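Local coordinates for protein copper-containing nitrite reductase (Thermus scotoductus, PDB 6HBE) that probably reduces nitrite to nitric oxide as a copper-dependent homotrimeric enzyme, taking electrons from a cytochrome c, at residues Glu322-Val327 and Pro360-Ile365; Val349-Val354 and Thr369-Val374; Ala392-Val397 and Gly422-Ile427. One frame throughout, in Å; residues are numbered along the deposited sequence.

Interaction 1 (Glu322-Val327 and Pro360-Ile365); sequences EHTVRV and PKVLEI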
ATOM      1  N   GLU C 322      12.364  17.143  14.320  1.00 34.38           N
ATOM      2  CA  GLU C 322      11.799  16.485  13.130  1.00 37.01           C
ATOM      3  C   GLU C 322      10.353  16.005  13.332  1.00 36.08           C
ATOM      4  O   GLU C 322       9.736  15.600  12.358  1.00 36.58           O
ATOM      5  CB  GLU C 322      12.717  15.359  12.582  1.00 35.28           C
ATOM      6  CG  GLU C 322      12.887  14.103  13.431  1.00 37.68           C
ATOM      7  CD  GLU C 322      13.744  13.013  12.758  1.00 39.40           C
ATOM      8  OE1 GLU C 322      14.299  13.250  11.673  1.00 36.34           O
ATOM      9  OE2 GLU C 322      13.898  11.911  13.329  1.00 42.40           O
ATOM     10  N   HIS C 323       9.821  16.051  14.571  1.00 32.67           N
ATOM     11  CA  HIS C 323       8.402  15.751  14.853  1.00 32.21           C
ATOM     12  C   HIS C 323       7.556  16.940  15.338  1.00 30.50           C
ATOM     13  O   HIS C 323       6.427  16.746  15.808  1.00 29.21           O
ATOM     14  CB  HIS C 323       8.331  14.644  15.897  1.00 35.54           C
ATOM     15  CG  HIS C 323       9.033  13.395  15.482  1.00 37.01           C
ATOM     16  ND1 HIS C 323       8.429  12.433  14.706  1.00 37.16           N
ATOM     17  CD2 HIS C 323      10.295  12.959  15.711  1.00 41.09           C
ATOM     18  CE1 HIS C 323       9.283  11.452  14.477  1.00 37.61           C
ATOM     19  NE2 HIS C 323      10.419  11.740  15.084  1.00 38.64           N
ATOM     20  N   THR C 324       8.098  18.150  15.203  1.00 29.75           N
ATOM     21  CA  THR C 324       7.505  19.380  15.742  1.00 30.55           C
ATOM     22  C   THR C 324       6.796  20.192  14.655  1.00 30.26           C
ATOM     23  O   THR C 324       7.387  20.463  13.625  1.00 31.80           O
ATOM     24  CB  THR C 324       8.611  20.271  16.366  1.00 30.10           C
ATOM     25  OG1 THR C 324       9.279  19.534  17.404  1.00 29.92           O
ATOM     26  CG2 THR C 324       8.029  21.561  16.959  1.00 31.43           C
ATOM     27  N   VAL C 325       5.548  20.579  14.910  1.00 29.45           N
ATOM     28  CA  VAL C 325       4.802  21.504  14.077  1.00 30.97           C
ATOM     29  C   VAL C 325       4.716  22.860  14.826  1.00 29.88           C
ATOM     30  O   VAL C 325       4.100  22.922  15.886  1.00 30.18           O
ATOM     31  CB  VAL C 325       3.383  20.970  13.799  1.00 32.23           C
ATOM     32  CG1 VAL C 325       2.515  22.035  13.128  1.00 37.10           C
ATOM     33  CG2 VAL C 325       3.424  19.724  12.901  1.00 34.28           C
ATOM     34  N   ARG C 326       5.316  23.913  14.262  1.00 29.41           N
ATOM     35  CA  ARG C 326       5.120  25.294  14.752  1.00 30.60           C
ATOM     36  C   ARG C 326       4.170  26.045  13.825  1.00 33.57           C
ATOM     37  O   ARG C 326       4.461  26.237  12.638  1.00 32.32           O
ATOM     38  CB  ARG C 326       6.446  26.040  14.862  1.00 30.91           C
ATOM     39  CG  ARG C 326       6.339  27.434  15.524  1.00 32.04           C
ATOM     40  CD  ARG C 326       7.713  28.069  15.675  1.00 32.89           C
ATOM     41  NE  ARG C 326       8.529  27.334  16.638  1.00 34.43           N
ATOM     42  CZ  ARG C 326       9.813  27.565  16.894  1.00 37.24           C
ATOM     43  NH1 ARG C 326      10.472  28.545  16.277  1.00 38.59           N
ATOM     44  NH2 ARG C 326      10.445  26.810  17.790  1.00 36.61           N
ATOM     45  N   VAL C 327       3.040  26.458  14.388  1.00 34.68           N
ATOM     46  CA  VAL C 327       1.972  27.163  13.678  1.00 39.35           C
ATOM     47  C   VAL C 327       2.137  28.701  13.843  1.00 41.96           C
ATOM     48  O   VAL C 327       2.411  29.169  14.948  1.00 39.02           O
ATOM     49  CB  VAL C 327       0.623  26.696  14.253  1.00 43.54           C
ATOM     50  CG1 VAL C 327      -0.545  27.468  13.664  1.00 47.75           C
ATOM     51  CG2 VAL C 327       0.446  25.194  14.013  1.00 45.17           C
ATOM     52  N   PRO C 360       0.245  15.901  15.697  1.00 23.25           N
ATOM     53  CA  PRO C 360       1.707  15.802  15.836  1.00 24.64           C
ATOM     54  C   PRO C 360       2.166  15.527  17.284  1.00 24.52           C
ATOM     55  O   PRO C 360       1.416  15.816  18.235  1.00 26.88           O
ATOM     56  CB  PRO C 360       2.175  17.189  15.358  1.00 25.15           C
ATOM     57  CG  PRO C 360       1.040  18.097  15.695  1.00 25.13           C
ATOM     58  CD  PRO C 360      -0.226  17.287  15.595  1.00 25.16           C
ATOM     59  N   LYS C 361       3.341  14.906  17.442  1.00 24.04           N
ATOM     60  CA  LYS C 361       3.908  14.610  18.763  1.00 23.31           C
ATOM     61  C   LYS C 361       4.219  15.879  19.604  1.00 25.37           C
ATOM     62  O   LYS C 361       4.003  15.889  20.827  1.00 25.41           O
ATOM     63  CB  LYS C 361       5.185  13.763  18.646  1.00 23.35           C
ATOM     64  CG  LYS C 361       4.957  12.331  18.139  1.00 24.00           C
ATOM     65  CD  LYS C 361       6.273  11.605  17.861  1.00 24.83           C
ATOM     66  CE  LYS C 361       6.093  10.169  17.320  1.00 24.31           C
ATOM     67  NZ  LYS C 361       5.217   9.316  18.176  1.00 26.08           N
ATOM     68  N   VAL C 362       4.726  16.903  18.932  1.00 26.26           N
ATOM     69  CA  VAL C 362       5.083  18.195  19.546  1.00 26.76           C
ATOM     70  C   VAL C 362       4.430  19.317  18.749  1.00 28.21           C
ATOM     71  O   VAL C 362       4.645  19.441  17.536  1.00 28.57           O
ATOM     72  CB  VAL C 362       6.608  18.425  19.546  1.00 27.09           C
ATOM     73  CG1 VAL C 362       6.975  19.736  20.265  1.00 28.69           C
ATOM     74  CG2 VAL C 362       7.339  17.260  20.142  1.00 27.33           C
ATOM     75  N   LEU C 363       3.647  20.156  19.439  1.00 27.41           N
ATOM     76  CA  LEU C 363       2.916  21.260  18.813  1.00 28.57           C
ATOM     77  C   LEU C 363       3.311  22.576  19.519  1.00 28.74           C
ATOM     78  O   LEU C 363       3.286  22.639  20.762  1.00 28.71           O
ATOM     79  CB  LEU C 363       1.420  21.000  18.947  1.00 27.54           C
ATOM     80  CG  LEU C 363       0.434  22.000  18.346  1.00 29.67           C
ATOM     81  CD1 LEU C 363       0.513  22.084  16.824  1.00 30.67           C
ATOM     82  CD2 LEU C 363      -0.974  21.652  18.769  1.00 28.81           C
ATOM     83  N   GLU C 364       3.674  23.578  18.724  1.00 27.87           N
ATOM     84  CA  GLU C 364       4.040  24.932  19.189  1.00 29.41           C
ATOM     85  C   GLU C 364       3.066  25.952  18.567  1.00 28.98           C
ATOM     86  O   GLU C 364       3.065  26.161  17.354  1.00 27.36           O
ATOM     87  CB  GLU C 364       5.491  25.255  18.865  1.00 30.83           C
ATOM     88  CG  GLU C 364       6.465  24.260  19.492  1.00 32.05           C
ATOM     89  CD  GLU C 364       7.925  24.548  19.249  1.00 32.94           C
ATOM     90  OE1 GLU C 364       8.277  25.180  18.227  1.00 36.65           O
ATOM     91  OE2 GLU C 364       8.755  24.096  20.073  1.00 34.58           O
ATOM     92  N   ILE C 365       2.222  26.558  19.418  1.00 30.13           N
ATOM     93  CA  ILE C 365       1.148  27.477  19.002  1.00 30.34           C
ATOM     94  C   ILE C 365       1.313  28.859  19.669  1.00 34.56           C
ATOM     95  O   ILE C 365       1.844  28.939  20.790  1.00 31.45           O
ATOM     96  CB  ILE C 365      -0.261  26.943  19.342  1.00 31.85           C
ATOM     97  CG1 ILE C 365      -0.323  26.406  20.774  1.00 32.61           C
ATOM     98  CG2 ILE C 365      -0.672  25.830  18.377  1.00 32.84           C
ATOM     99  CD1 ILE C 365      -1.722  26.150  21.263  1.00 31.28           C
TER
HETATM  100  O   HOH W   1       4.822  14.763  14.869  1.00 29.05           O

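Interaction 2 (Val349-Val354 and Thr369-Val374); sequences VTVQMV and TTVEFV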
ATOM      1  N   VAL C 349      -6.573  24.181  15.692  1.00 29.36           N
ATOM      2  CA  VAL C 349      -5.383  23.408  15.349  1.00 28.92           C
ATOM      3  C   VAL C 349      -5.640  21.987  15.854  1.00 28.50           C
ATOM      4  O   VAL C 349      -5.953  21.777  17.021  1.00 28.19           O
ATOM      5  CB  VAL C 349      -4.128  24.060  15.951  1.00 30.61           C
ATOM      6  CG1 VAL C 349      -2.878  23.235  15.672  1.00 31.60           C
ATOM      7  CG2 VAL C 349      -3.950  25.481  15.397  1.00 31.20           C
ATOM      8  N   THR C 350      -5.555  21.006  14.953  1.00 27.44           N
ATOM      9  CA  THR C 350      -5.917  19.620  15.280  1.00 25.64           C
ATOM     10  C   THR C 350      -4.766  18.811  15.917  1.00 25.28           C
ATOM     11  O   THR C 350      -3.640  18.794  15.404  1.00 26.65           O
ATOM     12  CB  THR C 350      -6.422  18.891  14.018  1.00 25.31           C
ATOM     13  OG1 THR C 350      -7.569  19.574  13.494  1.00 24.99           O
ATOM     14  CG2 THR C 350      -6.849  17.476  14.327  1.00 24.86           C
ATOM     15  N   VAL C 351      -5.062  18.119  17.017  1.00 24.71           N
ATOM     16  CA  VAL C 351      -4.204  17.041  17.493  1.00 24.49           C
ATOM     17  C   VAL C 351      -4.992  15.744  17.430  1.00 24.49           C
ATOM     18  O   VAL C 351      -6.028  15.615  18.081  1.00 24.57           O
ATOM     19  CB  VAL C 351      -3.662  17.288  18.918  1.00 26.81           C
ATOM     20  CG1 VAL C 351      -2.824  16.098  19.404  1.00 28.03           C
ATOM     21  CG2 VAL C 351      -2.815  18.552  18.922  1.00 26.15           C
ATOM     22  N   GLN C 352      -4.503  14.792  16.623  1.00 22.08           N
ATOM     23  CA  GLN C 352      -5.158  13.480  16.508  1.00 21.90           C
ATOM     24  C   GLN C 352      -4.637  12.502  17.537  1.00 22.54           C
ATOM     25  O   GLN C 352      -3.432  12.426  17.763  1.00 24.58           O
ATOM     26  CB  GLN C 352      -4.909  12.877  15.115  1.00 22.81           C
ATOM     27  CG  GLN C 352      -5.420  13.694  13.960  1.00 23.41           C
ATOM     28  CD  GLN C 352      -5.231  12.991  12.614  1.00 26.05           C
ATOM     29  OE1 GLN C 352      -4.286  12.231  12.433  1.00 27.83           O
ATOM     30  NE2 GLN C 352      -6.127  13.239  11.686  1.00 26.79           N
ATOM     31  N   MET C 353      -5.544  11.730  18.132  1.00 22.32           N
ATOM     32  CA  MET C 353      -5.193  10.475  18.791  1.00 22.74           C
ATOM     33  C   MET C 353      -5.369   9.391  17.715  1.00 21.95           C
ATOM     34  O   MET C 353      -6.443   9.260  17.162  1.00 21.15           O
ATOM     35  CB  MET C 353      -6.115  10.183  19.976  1.00 23.26           C
ATOM     36  CG  MET C 353      -6.065  11.238  21.083  1.00 25.46           C
ATOM     37  SD  MET C 353      -7.731  11.697  21.610  1.00 25.89           S
ATOM     38  CE  MET C 353      -7.362  12.412  23.233  1.00 26.21           C
ATOM     39  N   VAL C 354      -4.297   8.655  17.407  1.00 20.80           N
ATOM     40  CA  VAL C 354      -4.304   7.705  16.281  1.00 20.61           C
ATOM     41  C   VAL C 354      -3.209   6.643  16.460  1.00 19.68           C
ATOM     42  O   VAL C 354      -2.048   6.970  16.696  1.00 21.06           O
ATOM     43  CB  VAL C 354      -4.224   8.447  14.910  1.00 21.26           C
ATOM     44  CG1 VAL C 354      -3.025   9.377  14.805  1.00 20.87           C
ATOM     45  CG2 VAL C 354      -4.243   7.470  13.716  1.00 21.23           C
ATOM     46  N   THR C 369      -4.650  30.691  20.628  1.00 33.18           N
ATOM     47  CA  THR C 369      -5.003  29.592  19.710  1.00 32.16           C
ATOM     48  C   THR C 369      -5.834  28.531  20.411  1.00 32.66           C
ATOM     49  O   THR C 369      -5.607  28.212  21.582  1.00 34.34           O
ATOM     50  CB  THR C 369      -3.726  28.955  19.109  1.00 32.94           C
ATOM     51  OG1 THR C 369      -3.031  29.933  18.348  1.00 31.24           O
ATOM     52  CG2 THR C 369      -4.059  27.753  18.165  1.00 34.21           C
ATOM     53  N   THR C 370      -6.776  27.959  19.669  1.00 30.90           N
ATOM     54  CA  THR C 370      -7.587  26.880  20.159  1.00 31.17           C
ATOM     55  C   THR C 370      -7.101  25.565  19.518  1.00 31.45           C
ATOM     56  O   THR C 370      -7.019  25.465  18.296  1.00 31.92           O
ATOM     57  CB  THR C 370      -9.065  27.120  19.807  1.00 32.09           C
ATOM     58  OG1 THR C 370      -9.544  28.285  20.502  1.00 34.05           O
ATOM     59  CG2 THR C 370      -9.911  25.928  20.190  1.00 32.19           C
ATOM     60  N   VAL C 371      -6.843  24.571  20.361  1.00 32.06           N
ATOM     61  CA  VAL C 371      -6.498  23.210  19.948  1.00 31.91           C
ATOM     62  C   VAL C 371      -7.755  22.357  20.026  1.00 31.17           C
ATOM     63  O   VAL C 371      -8.494  22.433  21.017  1.00 31.52           O
ATOM     64  CB  VAL C 371      -5.435  22.613  20.906  1.00 31.74           C
ATOM     65  CG1 VAL C 371      -5.182  21.120  20.656  1.00 34.33           C
ATOM     66  CG2 VAL C 371      -4.150  23.401  20.783  1.00 31.35           C
ATOM     67  N   GLU C 372      -7.981  21.514  19.015  1.00 28.09           N
ATOM     68  CA  GLU C 372      -9.024  20.499  19.090  1.00 27.83           C
ATOM     69  C   GLU C 372      -8.379  19.117  19.053  1.00 28.67           C
ATOM     70  O   GLU C 372      -7.782  18.746  18.028  1.00 27.82           O
ATOM     71  CB  GLU C 372     -10.014  20.644  17.920  1.00 28.94           C
ATOM     72  CG  GLU C 372     -11.141  19.600  17.899  1.00 30.01           C
ATOM     73  CD  GLU C 372     -12.173  19.834  16.805  1.00 34.17           C
ATOM     74  OE1 GLU C 372     -11.950  19.394  15.643  1.00 31.16           O
ATOM     75  OE2 GLU C 372     -13.222  20.459  17.095  1.00 34.27           O
ATOM     76  N   PHE C 373      -8.508  18.373  20.153  1.00 27.75           N
ATOM     77  CA  PHE C 373      -8.206  16.936  20.182  1.00 28.46           C
ATOM     78  C   PHE C 373      -9.340  16.165  19.481  1.00 28.93           C
ATOM     79  O   PHE C 373     -10.545  16.422  19.737  1.00 27.74           O
ATOM     80  CB  PHE C 373      -8.053  16.404  21.616  1.00 29.05           C
ATOM     81  CG  PHE C 373      -6.745  16.757  22.268  1.00 31.13           C
ATOM     82  CD1 PHE C 373      -5.624  15.957  22.092  1.00 29.21           C
ATOM     83  CD2 PHE C 373      -6.621  17.907  23.053  1.00 30.50           C
ATOM     84  CE1 PHE C 373      -4.405  16.279  22.688  1.00 31.07           C
ATOM     85  CE2 PHE C 373      -5.400  18.235  23.648  1.00 31.79           C
ATOM     86  CZ  PHE C 373      -4.287  17.429  23.472  1.00 31.52           C
ATOM     87  N   VAL C 374      -8.977  15.248  18.577  1.00 26.20           N
ATOM     88  CA  VAL C 374      -9.983  14.355  17.946  1.00 24.85           C
ATOM     89  C   VAL C 374      -9.481  12.918  18.005  1.00 23.40           C
ATOM     90  O   VAL C 374      -8.315  12.671  17.731  1.00 24.05           O
ATOM     91  CB  VAL C 374     -10.317  14.795  16.479  1.00 25.90           C
ATOM     92  CG1 VAL C 374      -9.084  14.787  15.571  1.00 27.78           C
ATOM     93  CG2 VAL C 374     -11.402  13.906  15.878  1.00 27.04           C
TER

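Interaction 3 (Ala392-Val397 and Gly422-Ile427); sequences AVVIDV and GEYVYI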
ATOM      1  N   ALA C 392      -6.288  12.987  27.214  1.00 28.58           N
ATOM      2  CA  ALA C 392      -5.002  13.655  27.325  1.00 28.55           C
ATOM      3  C   ALA C 392      -4.951  14.333  28.713  1.00 31.30           C
ATOM      4  O   ALA C 392      -5.841  15.127  29.011  1.00 31.43           O
ATOM      5  CB  ALA C 392      -4.848  14.691  26.225  1.00 29.40           C
ATOM      6  N   VAL C 393      -3.930  14.007  29.518  1.00 31.30           N
ATOM      7  CA  VAL C 393      -3.766  14.499  30.924  1.00 30.92           C
ATOM      8  C   VAL C 393      -2.326  15.017  31.133  1.00 31.19           C
ATOM      9  O   VAL C 393      -1.345  14.285  30.929  1.00 28.32           O
ATOM     10  CB  VAL C 393      -4.109  13.396  31.977  1.00 35.05           C
ATOM     11  CG1 VAL C 393      -5.441  12.725  31.675  1.00 38.51           C
ATOM     12  CG2 VAL C 393      -3.044  12.305  32.072  1.00 38.05           C
ATOM     13  N   VAL C 394      -2.178  16.290  31.499  1.00 31.57           N
ATOM     14  CA  VAL C 394      -0.844  16.848  31.721  1.00 33.39           C
ATOM     15  C   VAL C 394      -0.196  16.199  32.953  1.00 35.04           C
ATOM     16  O   VAL C 394      -0.852  16.051  34.004  1.00 34.79           O
ATOM     17  CB  VAL C 394      -0.884  18.371  31.870  1.00 33.62           C
ATOM     18  CG1 VAL C 394       0.484  18.928  32.266  1.00 36.39           C
ATOM     19  CG2 VAL C 394      -1.330  19.006  30.578  1.00 35.93           C
ATOM     20  N   ILE C 395       1.068  15.797  32.812  1.00 35.06           N
ATOM     21  CA  ILE C 395       1.842  15.234  33.932  1.00 34.65           C
ATOM     22  C   ILE C 395       3.174  15.958  34.230  1.00 37.61           C
ATOM     23  O   ILE C 395       3.891  15.548  35.147  1.00 34.84           O
ATOM     24  CB  ILE C 395       2.083  13.716  33.759  1.00 36.82           C
ATOM     25  CG1 ILE C 395       2.822  13.404  32.448  1.00 37.56           C
ATOM     26  CG2 ILE C 395       0.755  12.978  33.825  1.00 35.98           C
ATOM     27  CD1 ILE C 395       3.861  12.310  32.575  1.00 41.85           C
ATOM     28  N   ASP C 396       3.483  17.026  33.483  1.00 37.47           N
ATOM     29  CA  ASP C 396       4.670  17.864  33.687  1.00 41.25           C
ATOM     30  C   ASP C 396       4.223  19.288  33.362  1.00 42.65           C
ATOM     31  O   ASP C 396       3.977  19.625  32.193  1.00 41.13           O
ATOM     32  CB  ASP C 396       5.839  17.414  32.786  1.00 42.70           C
ATOM     33  CG  ASP C 396       7.149  18.206  33.026  1.00 47.78           C
ATOM     34  OD1 ASP C 396       7.126  19.378  33.455  1.00 52.71           O
ATOM     35  OD2 ASP C 396       8.231  17.658  32.745  1.00 53.80           O
ATOM     36  N   VAL C 397       4.122  20.111  34.405  1.00 40.91           N
ATOM     37  CA  VAL C 397       3.462  21.402  34.344  1.00 42.45           C
ATOM     38  C   VAL C 397       4.538  22.481  34.348  1.00 46.32           C
ATOM     39  O   VAL C 397       5.258  22.613  35.348  1.00 46.75           O
ATOM     40  CB  VAL C 397       2.531  21.591  35.571  1.00 42.84           C
ATOM     41  CG1 VAL C 397       1.707  22.872  35.456  1.00 41.68           C
ATOM     42  CG2 VAL C 397       1.619  20.378  35.732  1.00 40.80           C
ATOM     43  N   GLY C 422       3.689  29.016  28.061  1.00 37.37           N
ATOM     44  CA  GLY C 422       3.947  27.838  28.898  1.00 37.34           C
ATOM     45  C   GLY C 422       4.254  26.590  28.069  1.00 39.38           C
ATOM     46  O   GLY C 422       4.079  26.603  26.843  1.00 34.86           O
ATOM     47  N   GLU C 423       4.740  25.537  28.730  1.00 38.23           N
ATOM     48  CA  GLU C 423       4.820  24.212  28.110  1.00 40.54           C
ATOM     49  C   GLU C 423       4.352  23.092  29.023  1.00 40.09           C
ATOM     50  O   GLU C 423       4.350  23.226  30.272  1.00 34.77           O
ATOM     51  CB  GLU C 423       6.214  23.928  27.548  1.00 46.03           C
ATOM     52  CG  GLU C 423       7.399  24.325  28.401  1.00 49.66           C
ATOM     53  CD  GLU C 423       8.722  24.058  27.685  1.00 54.38           C
ATOM     54  OE1 GLU C 423       8.853  23.001  27.028  1.00 51.92           O
ATOM     55  OE2 GLU C 423       9.630  24.905  27.783  1.00 56.07           O
ATOM     56  N   TYR C 424       3.922  22.000  28.376  1.00 35.45           N
ATOM     57  CA  TYR C 424       3.221  20.893  29.029  1.00 35.19           C
ATOM     58  C   TYR C 424       3.578  19.573  28.351  1.00 33.45           C
ATOM     59  O   TYR C 424       3.545  19.498  27.117  1.00 32.84           O
ATOM     60  CB  TYR C 424       1.704  21.105  28.931  1.00 36.37           C
ATOM     61  CG  TYR C 424       1.266  22.497  29.342  1.00 36.74           C
ATOM     62  CD1 TYR C 424       1.041  22.803  30.691  1.00 39.13           C
ATOM     63  CD2 TYR C 424       1.116  23.513  28.399  1.00 38.12           C
ATOM     64  CE1 TYR C 424       0.665  24.084  31.080  1.00 40.81           C
ATOM     65  CE2 TYR C 424       0.739  24.800  28.775  1.00 39.25           C
ATOM     66  CZ  TYR C 424       0.520  25.079  30.125  1.00 39.54           C
ATOM     67  OH  TYR C 424       0.154  26.347  30.527  1.00 39.68           O
ATOM     68  N   VAL C 425       3.906  18.553  29.143  1.00 31.36           N
ATOM     69  CA  VAL C 425       4.004  17.184  28.656  1.00 33.68           C
ATOM     70  C   VAL C 425       2.737  16.493  29.117  1.00 32.11           C
ATOM     71  O   VAL C 425       2.393  16.593  30.299  1.00 32.35           O
ATOM     72  CB  VAL C 425       5.242  16.439  29.213  1.00 32.33           C
ATOM     73  CG1 VAL C 425       5.383  15.055  28.589  1.00 34.40           C
ATOM     74  CG2 VAL C 425       6.499  17.262  29.000  1.00 34.36           C
ATOM     75  N   TYR C 426       2.036  15.811  28.203  1.00 28.03           N
ATOM     76  CA  TYR C 426       0.800  15.101  28.532  1.00 26.25           C
ATOM     77  C   TYR C 426       0.875  13.637  28.099  1.00 27.69           C
ATOM     78  O   TYR C 426       1.660  13.278  27.209  1.00 27.11           O
ATOM     79  CB  TYR C 426      -0.440  15.813  27.947  1.00 28.25           C
ATOM     80  CG  TYR C 426      -0.481  15.882  26.426  1.00 27.38           C
ATOM     81  CD1 TYR C 426       0.184  16.891  25.726  1.00 26.30           C
ATOM     82  CD2 TYR C 426      -1.186  14.932  25.684  1.00 28.62           C
ATOM     83  CE1 TYR C 426       0.161  16.945  24.334  1.00 28.18           C
ATOM     84  CE2 TYR C 426      -1.204  14.980  24.280  1.00 27.97           C
ATOM     85  CZ  TYR C 426      -0.531  15.968  23.604  1.00 26.44           C
ATOM     86  OH  TYR C 426      -0.557  16.046  22.205  1.00 27.21           O
ATOM     87  N   ILE C 427       0.087  12.803  28.771  1.00 28.43           N
ATOM     88  CA  ILE C 427      -0.081  11.385  28.425  1.00 28.93           C
ATOM     89  C   ILE C 427      -1.546  11.053  28.263  1.00 27.24           C
ATOM     90  O   ILE C 427      -2.422  11.864  28.566  1.00 28.42           O
ATOM     91  CB  ILE C 427       0.565  10.411  29.477  1.00 27.78           C
ATOM     92  CG1 ILE C 427      -0.102  10.521  30.860  1.00 30.11           C
ATOM     93  CG2 ILE C 427       2.059  10.663  29.597  1.00 28.12           C
ATOM     94  CD1 ILE C 427       0.425   9.543  31.892  1.00 30.34           C
TER

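Interaction 1 (Glu322-Val327 and Pro360-Ile365)
The two segments are neighbouring parallel strands at the edge of a beta-sheet in the cupredoxin-like C-terminal domain. Strand axes run 13° apart. T324, V325 and R326 stand in register beside V362, L363 and E364. Three backbone hydrogen bonds join them. V325 N donates to V362 O, nearly along the C=O axis. E364 N donates to V325 O at 2.9 Å. V327 N donates to E364 O, almost in line with its C=O bond. Before the strands a water donates to H323 O and accepts from K361 N.

T324, R326, V362 and E364 share one face of the sheet. T324 OG1 touches V362 CB at 3.6 Å and hydrogen-bonds with G320 O. T324 CG2 packs against the carboxylate carbon of E364. On the other face V325 CG2 meets the ring of P360, 3.7 Å from its CB, crossing at about a right angle. L363 CD1 lies 4.2 Å from V327 CG2. H323 and K361 run side by side; H323 ND1 lies 3.9 Å from K361 CD, while K361 NZ binds the carbonyls of D312, P313 and G315.

E364 is buried and its charge is met twice, since OE2 pairs with R439. R326 NH1 forms a salt bridge with D330 of the second subunit, so this edge meets the trimer interface. R326 bends at chi3 (-67°) and grips E364 side-on, with guanidinium and carboxylate planes 20° apart. R326 NE and R326 NH2 each donate to E364 OE1 at 2.7 Å; the bond from NH2 uses the syn lone pair of OE1, that from NE comes nearly along the C-O axis.

Interaction 2 (Val349-Val354 and Thr369-Val374)
F373 CG lies anti to its carbonyl carbon (chi1 -77°), and V351 CG1 lies anti to its backbone N (chi1 177°). These torsions set the side chains side by side, pointing the same way. V351 CG1 touches F373 CE1 at 3.6 Å. M353 bends at chi2 (134°), which brings its CE to 4.1 Å from F373 CD1, crossing at about a right angle. V351 CG2 meets V371 CG1 at 3.9 Å on the same face as F373. On the face of T350 and Q352, V374 puts CG1 in the crowded position between N and carbonyl carbon, where it meets T350 CG2 at 3.7 Å. E372 also lies on this face; its carboxylate forms salt bridges with R413 and R415, and OE1 a hydrogen bond with H321 of the third subunit.

Five backbone hydrogen bonds run from V349 N to T370 O at 2.9 Å through to M353 N to V374 O at 3.0 Å. V351 N and E372 N sit above the planes of the carbonyls they meet. This is an in-register parallel strand pair of a cupredoxin beta-sandwich, with an apolar face of V349, V351, V371 and F373, and M353 packed on copper ligand H390.

Interaction 3 (Ala392-Val397 and Gly422-Ile427)
A classic beta bulge marks this antiparallel pair of the cupredoxin domain: one strand starts just after copper ligand H390 and the other ends just before C428. The strands cross steeply, 121° between directions, and the chain turns a corner at D396. I395 and D396 both face V425. V425 O accepts hydrogen bonds from I395 N at 3.0 Å and, weakly, from D396 N at 3.4 Å. V425 N returns a bond to D396 O at 3.2 Å. Ahead of the bulge V393 and I427 form a hydrogen-bonded pair. V393 N meets I427 O nearly along the C=O axis at 2.8 Å.

V393 CG2 and I427 CG1, on one face, each sit in the crowded chi1 position and meet at 3.6 Å. The I395 side chain crosses that of I427 at about a right angle. Within the bulge, D396 CB rests on V425 CB. On the other face V394 CG1 sits at the edge of the Y424 ring. A392 CB lies 3.7 Å from Y426 CD2.

Y424 OH hydrogen-bonds to E401 N, and the Y426 ring packs edge-to-face with F358. Strand 422-427 lies between strand 393-398, at the sheet edge, and strand 435-443, where Y426 touches I438.

In the fold
All three contacts belong to the C-terminal cupredoxin domain. From the N terminus, 322-327 comes first and waits for 360-365, so interaction 1 closes a loop that holds 349-354. That segment pairs forward with 369-374, so interactions 1 and 2 cross along the chain. Interaction 3 follows in series, closing the loop between 392-397 and 422-427. Interactions 1 and 3 lie at the two edges of one sheet, with strand 435-443 between 362-366 and 422-427. Interaction 2 belongs to the facing sheet and packs on both. L363 meets V349, V351 and V371, and I365 meets V371. Y426 and A392 meet F373, and Y426 OH touches V351 CG1. Together they tie the sandwich's two layers.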